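Local atomic coordinates of Poly(A) RNA polymerase GLD2 (Rattus norvegicus, PDB entry 6LBK), a protein that probably adds AMP units from ATP to the 3' ends of selected cytoplasmic mRNAs, building poly(A) tails, and adds a single nucleotide to certain microRNAs. Residues Gln81-Leu86 with Thr144-Tyr149; Lys140-Arg145 with Val163-Lys168. The protein carries 1 engineered substitution. All coordinates share one frame; numbering follows the deposited sequence.

Contact 1: Gln81-Leu86 with Thr144-Tyr149; sequences QREIQL and TRLSGY
The carboxylate of Glu-83, near the C-terminal end of helix 67-85, meets two side chains of the loop that follows helix 128-144, Tyr-149 at one oxygen and Leu-146 at the other. The polar part is one hydrogen bond, given by the Tyr-149 hydroxyl to Glu-83. Tyr-149 OH and Glu-83 OE1 are modelled 2.4 Å apart, so short that the exact length is doubtful at this resolution. The two chains meet head-on, and OE1 arrives at the edge of the phenol, near the ring plane, with the carboxylate turned 45° from that plane. A first torsion of -154°, with CG roughly anti to the backbone N, and a bend at chi2 carry the Glu-83 carboxylate out to the loop. OE1 has a second donor, NE2 of Gln-79 one helical turn earlier, which should help hold the carboxylate in its orientation.

Both segments belong to the palm domain of a Cid1-like nucleotidyltransferase, and the contact ties the helix to the connection leading into strand 150-156, an outermost strand of the mixed sheet.

The apolar part is made by Leu-146, which lies alongside the Glu-83 chain, running the contrary way. Both its methyls lie against Glu-83 CG, CD2 at 3.3 Å and CD1 at 3.5 Å, and CD2 reaches on to the carboxylate, 3.3 Å from Glu-83 OE2. Leu-80 and His-141 also touch this leucine, which is buried. An alanine here would take away both methyl branches and would probably open a gap beside the Glu-83 chain, leaving its carboxylate less firmly backed against the loop. Within the loop, a hydrogen bond from Tyr-149 N to Leu-146 O (3.2 Å) closes a beta turn through Ser-147 and Gly-148.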
ATOM      1  N   GLN A  81      14.649 -15.652   8.004  1.00 47.13           N
ATOM      2  CA  GLN A  81      14.657 -16.709   7.004  1.00 55.70           C
ATOM      3  C   GLN A  81      15.583 -17.839   7.431  1.00 59.71           C
ATOM      4  O   GLN A  81      15.204 -19.012   7.442  1.00 56.33           O
ATOM      5  CB  GLN A  81      15.115 -16.179   5.662  1.00 51.70           C
ATOM      6  CG  GLN A  81      15.133 -17.280   4.664  1.00 49.23           C
ATOM      7  CD  GLN A  81      15.531 -16.771   3.340  1.00 59.86           C
ATOM      8  OE1 GLN A  81      14.794 -15.994   2.712  1.00 64.90           O
ATOM      9  NE2 GLN A  81      16.709 -17.182   2.883  1.00 59.71           N
ATOM     10  N   ARG A  82      16.812 -17.484   7.784  1.00 60.17           N
ATOM     11  CA  ARG A  82      17.740 -18.444   8.348  1.00 64.70           C
ATOM     12  C   ARG A  82      17.081 -19.213   9.484  1.00 71.61           C
ATOM     13  O   ARG A  82      17.171 -20.446   9.564  1.00 85.00           O
ATOM     14  CB  ARG A  82      18.960 -17.668   8.825  1.00 65.08           C
ATOM     15  CG  ARG A  82      20.150 -18.429   9.176  1.00 54.43           C
ATOM     16  CD  ARG A  82      21.202 -17.405   9.352  1.00 53.90           C
ATOM     17  NE  ARG A  82      21.389 -16.970  10.732  1.00 64.43           N
ATOM     18  CZ  ARG A  82      22.297 -17.499  11.550  1.00 68.74           C
ATOM     19  NH1 ARG A  82      22.424 -17.026  12.782  1.00 75.46           N
ATOM     20  NH2 ARG A  82      23.072 -18.500  11.134  1.00 57.48           N
ATOM     21  N   GLU A  83      16.401 -18.494  10.371  1.00 60.09           N
ATOM     22  CA  GLU A  83      15.815 -19.128  11.543  1.00 52.88           C
ATOM     23  C   GLU A  83      14.673 -20.079  11.148  1.00 66.99           C
ATOM     24  O   GLU A  83      14.584 -21.201  11.662  1.00 78.95           O
ATOM     25  CB  GLU A  83      15.361 -18.026  12.511  1.00 48.16           C
ATOM     26  CG  GLU A  83      15.305 -18.425  13.979  1.00 68.89           C
ATOM     27  CD  GLU A  83      16.516 -18.014  14.867  1.00 70.45           C
ATOM     28  OE1 GLU A  83      16.996 -16.862  14.835  1.00 73.31           O
ATOM     29  OE2 GLU A  83      16.960 -18.862  15.648  1.00 71.97           O
ATOM     30  N   ILE A  84      13.813 -19.659  10.215  1.00 65.52           N
ATOM     31  CA  ILE A  84      12.660 -20.443   9.766  1.00 63.12           C
ATOM     32  C   ILE A  84      13.116 -21.672   9.007  1.00 63.13           C
ATOM     33  O   ILE A  84      12.443 -22.709   9.020  1.00 61.15           O
ATOM     34  CB  ILE A  84      11.727 -19.567   8.895  1.00 57.49           C
ATOM     35  CG1 ILE A  84      10.890 -18.624   9.762  1.00 57.57           C
ATOM     36  CG2 ILE A  84      10.798 -20.408   8.012  1.00 48.81           C
ATOM     37  CD1 ILE A  84      10.183 -17.496   8.968  1.00 46.92           C
ATOM     38  N   GLN A  85      14.274 -21.589   8.361  1.00 62.12           N
ATOM     39  CA  GLN A  85      14.760 -22.691   7.555  1.00 56.11           C
ATOM     40  C   GLN A  85      15.123 -23.897   8.388  1.00 75.42           C
ATOM     41  O   GLN A  85      15.215 -25.005   7.841  1.00 94.29           O
ATOM     42  CB  GLN A  85      15.931 -22.218   6.703  1.00 50.45           C
ATOM     43  CG  GLN A  85      15.440 -21.758   5.335  1.00 57.68           C
ATOM     44  CD  GLN A  85      16.463 -21.003   4.522  1.00 60.14           C
ATOM     45  OE1 GLN A  85      17.560 -20.692   4.992  1.00 57.08           O
ATOM     46  NE2 GLN A  85      16.107 -20.710   3.271  1.00 55.29           N
ATOM     47  N   LEU A  86      15.332 -23.729   9.692  1.00 70.41           N
ATOM     48  CA  LEU A  86      15.433 -24.908  10.538  1.00 69.04           C
ATOM     49  C   LEU A  86      14.153 -25.722  10.485  1.00 73.58           C
ATOM     50  O   LEU A  86      14.199 -26.955  10.558  1.00 81.15           O
ATOM     51  CB  LEU A  86      15.755 -24.508  11.970  1.00 64.00           C
ATOM     52  CG  LEU A  86      17.069 -23.749  12.131  1.00 65.56           C
ATOM     53  CD1 LEU A  86      17.325 -23.519  13.612  1.00 69.67           C
ATOM     54  CD2 LEU A  86      18.230 -24.472  11.468  1.00 62.01           C
ATOM     55  N   THR A 144       8.757 -20.049  21.414  1.00101.25           N
ATOM     56  CA  THR A 144       9.615 -20.909  22.228  1.00106.44           C
ATOM     57  C   THR A 144      11.103 -20.612  22.025  1.00101.58           C
ATOM     58  O   THR A 144      11.824 -20.324  22.987  1.00101.27           O
ATOM     59  CB  THR A 144       9.327 -22.394  21.941  1.00107.97           C
ATOM     60  OG1 THR A 144       9.681 -22.720  20.592  1.00 98.17           O
ATOM     61  CG2 THR A 144       7.858 -22.709  22.152  1.00114.97           C
ATOM     62  N   ARG A 145      11.577 -20.681  20.785  1.00 94.29           N
ATOM     63  CA  ARG A 145      13.010 -20.596  20.552  1.00 93.60           C
ATOM     64  C   ARG A 145      13.475 -19.157  20.352  1.00 87.45           C
ATOM     65  O   ARG A 145      14.581 -18.805  20.769  1.00 92.09           O
ATOM     66  CB  ARG A 145      13.395 -21.499  19.370  1.00 91.87           C
ATOM     67  CG  ARG A 145      13.029 -22.973  19.624  1.00101.11           C
ATOM     68  CD  ARG A 145      13.892 -23.632  20.717  1.00120.82           C
ATOM     69  NE  ARG A 145      13.389 -24.952  21.142  1.00134.06           N
ATOM     70  CZ  ARG A 145      13.910 -26.132  20.803  1.00139.52           C
ATOM     71  NH1 ARG A 145      14.985 -26.189  20.025  1.00144.32           N
ATOM     72  NH2 ARG A 145      13.360 -27.259  21.252  1.00137.69           N
ATOM     73  N   LEU A 146      12.659 -18.306  19.747  1.00 83.11           N
ATOM     74  CA  LEU A 146      13.128 -16.995  19.317  1.00 78.14           C
ATOM     75  C   LEU A 146      12.772 -15.883  20.289  1.00 78.96           C
ATOM     76  O   LEU A 146      12.996 -14.711  19.976  1.00 72.75           O
ATOM     77  CB  LEU A 146      12.550 -16.654  17.955  1.00 70.86           C
ATOM     78  CG  LEU A 146      12.712 -17.722  16.898  1.00 69.63           C
ATOM     79  CD1 LEU A 146      12.543 -17.071  15.542  1.00 61.36           C
ATOM     80  CD2 LEU A 146      14.059 -18.444  17.056  1.00 77.85           C
ATOM     81  N   SER A 147      12.264 -16.225  21.470  1.00 81.07           N
ATOM     82  CA  SER A 147      11.816 -15.233  22.440  1.00 85.78           C
ATOM     83  C   SER A 147      12.896 -14.241  22.869  1.00 99.34           C
ATOM     84  O   SER A 147      12.553 -13.217  23.475  1.00107.28           O
ATOM     85  CB  SER A 147      11.266 -15.951  23.669  1.00 86.14           C
ATOM     86  OG  SER A 147      12.300 -16.607  24.378  1.00 88.11           O
ATOM     87  N   GLY A 148      14.174 -14.500  22.573  1.00 99.36           N
ATOM     88  CA  GLY A 148      15.225 -13.582  22.992  1.00 98.66           C
ATOM     89  C   GLY A 148      15.212 -12.243  22.273  1.00 91.64           C
ATOM     90  O   GLY A 148      15.646 -11.229  22.832  1.00 90.66           O
ATOM     91  N   TYR A 149      14.716 -12.209  21.036  1.00 78.61           N
ATOM     92  CA  TYR A 149      14.732 -10.964  20.282  1.00 82.68           C
ATOM     93  C   TYR A 149      13.454 -10.755  19.481  1.00 81.17           C
ATOM     94  O   TYR A 149      13.418  -9.880  18.605  1.00 82.96           O
ATOM     95  CB  TYR A 149      15.941 -10.934  19.348  1.00 83.93           C
ATOM     96  CG  TYR A 149      15.908 -11.989  18.274  1.00 73.48           C
ATOM     97  CD1 TYR A 149      16.321 -13.285  18.527  1.00 69.42           C
ATOM     98  CD2 TYR A 149      15.468 -11.675  16.994  1.00 67.39           C
ATOM     99  CE1 TYR A 149      16.295 -14.244  17.538  1.00 66.52           C
ATOM    100  CE2 TYR A 149      15.441 -12.623  15.999  1.00 69.48           C
ATOM    101  CZ  TYR A 149      15.865 -13.904  16.273  1.00 70.79           C
ATOM    102  OH  TYR A 149      15.839 -14.840  15.271  1.00 74.35           O
TER

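Contact 2: Lys140-Arg145 with Val163-Lys168; sequences KHFCTR and VKFRDK
The last turns of helix 128-144 pass over strand 162-167 with Phe-142 and Phe-165 as the nearest pair, their CA atoms 8.8 Å apart, a spacing bridged by side chains alone. Phe-142 contributes the larger share of the buried surface. Its CG is anti to its own carbonyl carbon (chi1 -74°), and the ring points an edge at the Phe-165 ring in a T-shaped stack, with planes at 82° and centroids 5.2 Å apart. The touching atom is CE2 of Phe-142, 3.7 Å from Phe-165 CE2, and it stands over one face of the Phe-165 ring, displaced toward the rim. Val-163, two residues earlier on the strand, adds a looser apolar contact, its CG1 lying 4.2 Å from Phe-142 CD2.

This is helix-on-sheet packing in the palm domain of a nucleotidyltransferase. Val-163 and Phe-165 project from the strand toward the helix, whereas the intervening Lys-164 points the other way. Leu-80 of helix 67-85 touches both phenylalanines, Pro-153 of the neighbouring strand touches Phe-142, and the Phe-165 ring also meets that of Phe-174, so all three contact residues are buried in a hydrophobic layer.

Near the C-terminal end of the helix, Thr-144 OG1 returns a hydrogen bond of 2.9 Å to Lys-140 O. That carbonyl is gripped twice, because Thr-144 N and Thr-144 OG1 approach it from opposite faces of its plane, the hydroxyl tilted 28° out of it. Nearby, the CB of Arg-145 rests over one face of the His-141 ring, toward its rim.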
ATOM      1  N   LYS A 140       4.743 -20.822  16.993  1.00 96.32           N
ATOM      2  CA  LYS A 140       5.284 -21.555  18.134  1.00105.02           C
ATOM      3  C   LYS A 140       6.810 -21.474  18.168  1.00 98.76           C
ATOM      4  O   LYS A 140       7.408 -21.442  19.250  1.00103.22           O
ATOM      5  CB  LYS A 140       4.797 -23.003  18.093  1.00117.15           C
ATOM      6  CG  LYS A 140       4.708 -23.681  19.461  1.00123.43           C
ATOM      7  CD  LYS A 140       3.578 -23.055  20.287  1.00126.64           C
ATOM      8  CE  LYS A 140       2.248 -23.068  19.526  1.00125.45           C
ATOM      9  NZ  LYS A 140       1.067 -22.875  20.423  1.00130.00           N
ATOM     10  N   HIS A 141       7.454 -21.445  16.998  1.00 94.19           N
ATOM     11  CA  HIS A 141       8.900 -21.254  16.939  1.00 91.47           C
ATOM     12  C   HIS A 141       9.288 -19.890  17.508  1.00 93.29           C
ATOM     13  O   HIS A 141      10.212 -19.778  18.319  1.00 99.51           O
ATOM     14  CB  HIS A 141       9.360 -21.394  15.480  1.00 89.00           C
ATOM     15  CG  HIS A 141      10.847 -21.466  15.287  1.00 97.57           C
ATOM     16  ND1 HIS A 141      11.586 -22.605  15.540  1.00 99.50           N
ATOM     17  CD2 HIS A 141      11.729 -20.543  14.826  1.00 96.78           C
ATOM     18  CE1 HIS A 141      12.859 -22.371  15.267  1.00 97.85           C
ATOM     19  NE2 HIS A 141      12.973 -21.129  14.831  1.00 96.64           N
ATOM     20  N   PHE A 142       8.568 -18.845  17.110  1.00 91.91           N
ATOM     21  CA  PHE A 142       8.868 -17.505  17.612  1.00 90.97           C
ATOM     22  C   PHE A 142       8.657 -17.421  19.121  1.00 89.92           C
ATOM     23  O   PHE A 142       9.410 -16.743  19.832  1.00 84.51           O
ATOM     24  CB  PHE A 142       7.998 -16.468  16.898  1.00 88.46           C
ATOM     25  CG  PHE A 142       8.414 -16.189  15.469  1.00 82.12           C
ATOM     26  CD1 PHE A 142       9.319 -17.005  14.816  1.00 79.64           C
ATOM     27  CD2 PHE A 142       7.880 -15.108  14.779  1.00 77.02           C
ATOM     28  CE1 PHE A 142       9.698 -16.743  13.506  1.00 77.99           C
ATOM     29  CE2 PHE A 142       8.252 -14.844  13.479  1.00 76.34           C
ATOM     30  CZ  PHE A 142       9.169 -15.668  12.835  1.00 76.30           C
ATOM     31  N   CYS A 143       7.638 -18.111  19.628  1.00101.18           N
ATOM     32  CA  CYS A 143       7.352 -18.065  21.061  1.00113.35           C
ATOM     33  C   CYS A 143       8.368 -18.859  21.878  1.00108.61           C
ATOM     34  O   CYS A 143       8.787 -18.410  22.951  1.00105.30           O
ATOM     35  CB  CYS A 143       5.943 -18.585  21.343  1.00124.08           C
ATOM     36  SG  CYS A 143       4.608 -17.679  20.543  1.00129.60           S
ATOM     37  N   THR A 144       8.757 -20.049  21.414  1.00101.25           N
ATOM     38  CA  THR A 144       9.615 -20.909  22.228  1.00106.44           C
ATOM     39  C   THR A 144      11.103 -20.612  22.025  1.00101.58           C
ATOM     40  O   THR A 144      11.824 -20.324  22.987  1.00101.27           O
ATOM     41  CB  THR A 144       9.327 -22.394  21.941  1.00107.97           C
ATOM     42  OG1 THR A 144       9.681 -22.720  20.592  1.00 98.17           O
ATOM     43  CG2 THR A 144       7.858 -22.709  22.152  1.00114.97           C
ATOM     44  N   ARG A 145      11.577 -20.681  20.785  1.00 94.29           N
ATOM     45  CA  ARG A 145      13.010 -20.596  20.552  1.00 93.60           C
ATOM     46  C   ARG A 145      13.475 -19.157  20.352  1.00 87.45           C
ATOM     47  O   ARG A 145      14.581 -18.805  20.769  1.00 92.09           O
ATOM     48  CB  ARG A 145      13.395 -21.499  19.370  1.00 91.87           C
ATOM     49  CG  ARG A 145      13.029 -22.973  19.624  1.00101.11           C
ATOM     50  CD  ARG A 145      13.892 -23.632  20.717  1.00120.82           C
ATOM     51  NE  ARG A 145      13.389 -24.952  21.142  1.00134.06           N
ATOM     52  CZ  ARG A 145      13.910 -26.132  20.803  1.00139.52           C
ATOM     53  NH1 ARG A 145      14.985 -26.189  20.025  1.00144.32           N
ATOM     54  NH2 ARG A 145      13.360 -27.259  21.252  1.00137.69           N
ATOM     55  N   VAL A 163       1.066 -13.611  11.540  1.00 64.16           N
ATOM     56  CA  VAL A 163       1.784 -13.565  12.805  1.00 63.52           C
ATOM     57  C   VAL A 163       2.315 -12.148  12.926  1.00 63.80           C
ATOM     58  O   VAL A 163       3.088 -11.689  12.075  1.00 54.60           O
ATOM     59  CB  VAL A 163       2.933 -14.586  12.878  1.00 70.18           C
ATOM     60  CG1 VAL A 163       3.874 -14.215  14.008  1.00 73.96           C
ATOM     61  CG2 VAL A 163       2.416 -15.991  13.119  1.00 75.47           C
ATOM     62  N   LYS A 164       1.889 -11.446  13.964  1.00 74.32           N
ATOM     63  CA  LYS A 164       2.362 -10.104  14.239  1.00 76.48           C
ATOM     64  C   LYS A 164       3.418 -10.188  15.324  1.00 75.84           C
ATOM     65  O   LYS A 164       3.255 -10.913  16.312  1.00 83.69           O
ATOM     66  CB  LYS A 164       1.228  -9.188  14.697  1.00 85.08           C
ATOM     67  CG  LYS A 164       0.538  -8.452  13.589  1.00 88.13           C
ATOM     68  CD  LYS A 164       0.121  -7.092  14.081  1.00 95.09           C
ATOM     69  CE  LYS A 164      -0.531  -6.306  12.977  1.00 98.14           C
ATOM     70  NZ  LYS A 164      -1.246  -5.120  13.521  1.00105.48           N
ATOM     71  N   PHE A 165       4.495  -9.437  15.145  1.00 58.79           N
ATOM     72  CA  PHE A 165       5.535  -9.514  16.151  1.00 62.31           C
ATOM     73  C   PHE A 165       6.339  -8.233  16.117  1.00 65.86           C
ATOM     74  O   PHE A 165       6.321  -7.501  15.135  1.00 64.77           O
ATOM     75  CB  PHE A 165       6.448 -10.752  15.940  1.00 64.48           C
ATOM     76  CG  PHE A 165       7.246 -10.762  14.650  1.00 56.76           C
ATOM     77  CD1 PHE A 165       8.540 -10.253  14.606  1.00 58.11           C
ATOM     78  CD2 PHE A 165       6.738 -11.360  13.509  1.00 57.30           C
ATOM     79  CE1 PHE A 165       9.288 -10.299  13.414  1.00 51.50           C
ATOM     80  CE2 PHE A 165       7.484 -11.406  12.330  1.00 59.56           C
ATOM     81  CZ  PHE A 165       8.751 -10.876  12.280  1.00 48.31           C
ATOM     82  N   ARG A 166       7.103  -8.006  17.181  1.00 69.72           N
ATOM     83  CA  ARG A 166       7.976  -6.847  17.271  1.00 69.84           C
ATOM     84  C   ARG A 166       9.405  -7.351  17.382  1.00 72.24           C
ATOM     85  O   ARG A 166       9.721  -8.123  18.287  1.00 76.61           O
ATOM     86  CB  ARG A 166       7.597  -5.978  18.472  1.00 76.15           C
ATOM     87  CG  ARG A 166       8.114  -4.549  18.442  1.00 78.53           C
ATOM     88  CD  ARG A 166       7.714  -3.831  19.730  1.00 90.36           C
ATOM     89  NE  ARG A 166       8.847  -3.617  20.626  1.00 93.25           N
ATOM     90  CZ  ARG A 166       9.507  -2.468  20.725  1.00100.08           C
ATOM     91  NH1 ARG A 166       9.140  -1.415  20.001  1.00 98.88           N
ATOM     92  NH2 ARG A 166      10.532  -2.364  21.559  1.00106.57           N
ATOM     93  N   ASP A 167      10.259  -6.909  16.462  1.00 73.96           N
ATOM     94  CA  ASP A 167      11.681  -7.181  16.518  1.00 71.07           C
ATOM     95  C   ASP A 167      12.311  -6.219  17.512  1.00 78.78           C
ATOM     96  O   ASP A 167      12.235  -4.993  17.338  1.00 77.44           O
ATOM     97  CB  ASP A 167      12.308  -7.023  15.132  1.00 69.94           C
ATOM     98  CG  ASP A 167      13.842  -7.115  15.157  1.00 76.11           C
ATOM     99  OD1 ASP A 167      14.427  -8.079  15.726  1.00 77.59           O
ATOM    100  OD2 ASP A 167      14.474  -6.179  14.615  1.00 77.54           O
ATOM    101  N   LYS A 168      12.895  -6.788  18.574  1.00 79.15           N
ATOM    102  CA  LYS A 168      13.592  -6.021  19.600  1.00 81.15           C
ATOM    103  C   LYS A 168      14.915  -5.476  19.094  1.00 89.47           C
ATOM    104  O   LYS A 168      15.481  -4.575  19.718  1.00 94.81           O
ATOM    105  CB  LYS A 168      13.893  -6.896  20.808  1.00 91.88           C
ATOM    106  CG  LYS A 168      12.722  -7.266  21.657  1.00101.25           C
ATOM    107  CD  LYS A 168      13.064  -8.486  22.510  1.00109.57           C
ATOM    108  CE  LYS A 168      14.262  -8.217  23.402  1.00118.97           C
ATOM    109  NZ  LYS A 168      13.924  -7.169  24.412  1.00124.80           N
TER

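Contacts 1 and 2 lie about 8 Å apart, centre to centre, and share Thr-144 and Arg-145, where helix 128-144 gives way to the loop of contact 1. Backbone atoms join them directly: Leu-146 N lies 3.2 Å from His-141 O, and Tyr-149 O lies 3.1 Å from Lys-168 N, both probable hydrogen bonds, the second just beyond the ends of the antiparallel strands 150-156 and 162-167. Leu-80, on the same helix as Glu-83, touches residues of both contacts. Contact 1 is away from the predicted metal site, whereas in contact 2 the Phe-165 side chain is about 9 Å from that of Asp-111, a catalytic magnesium ligand by similarity.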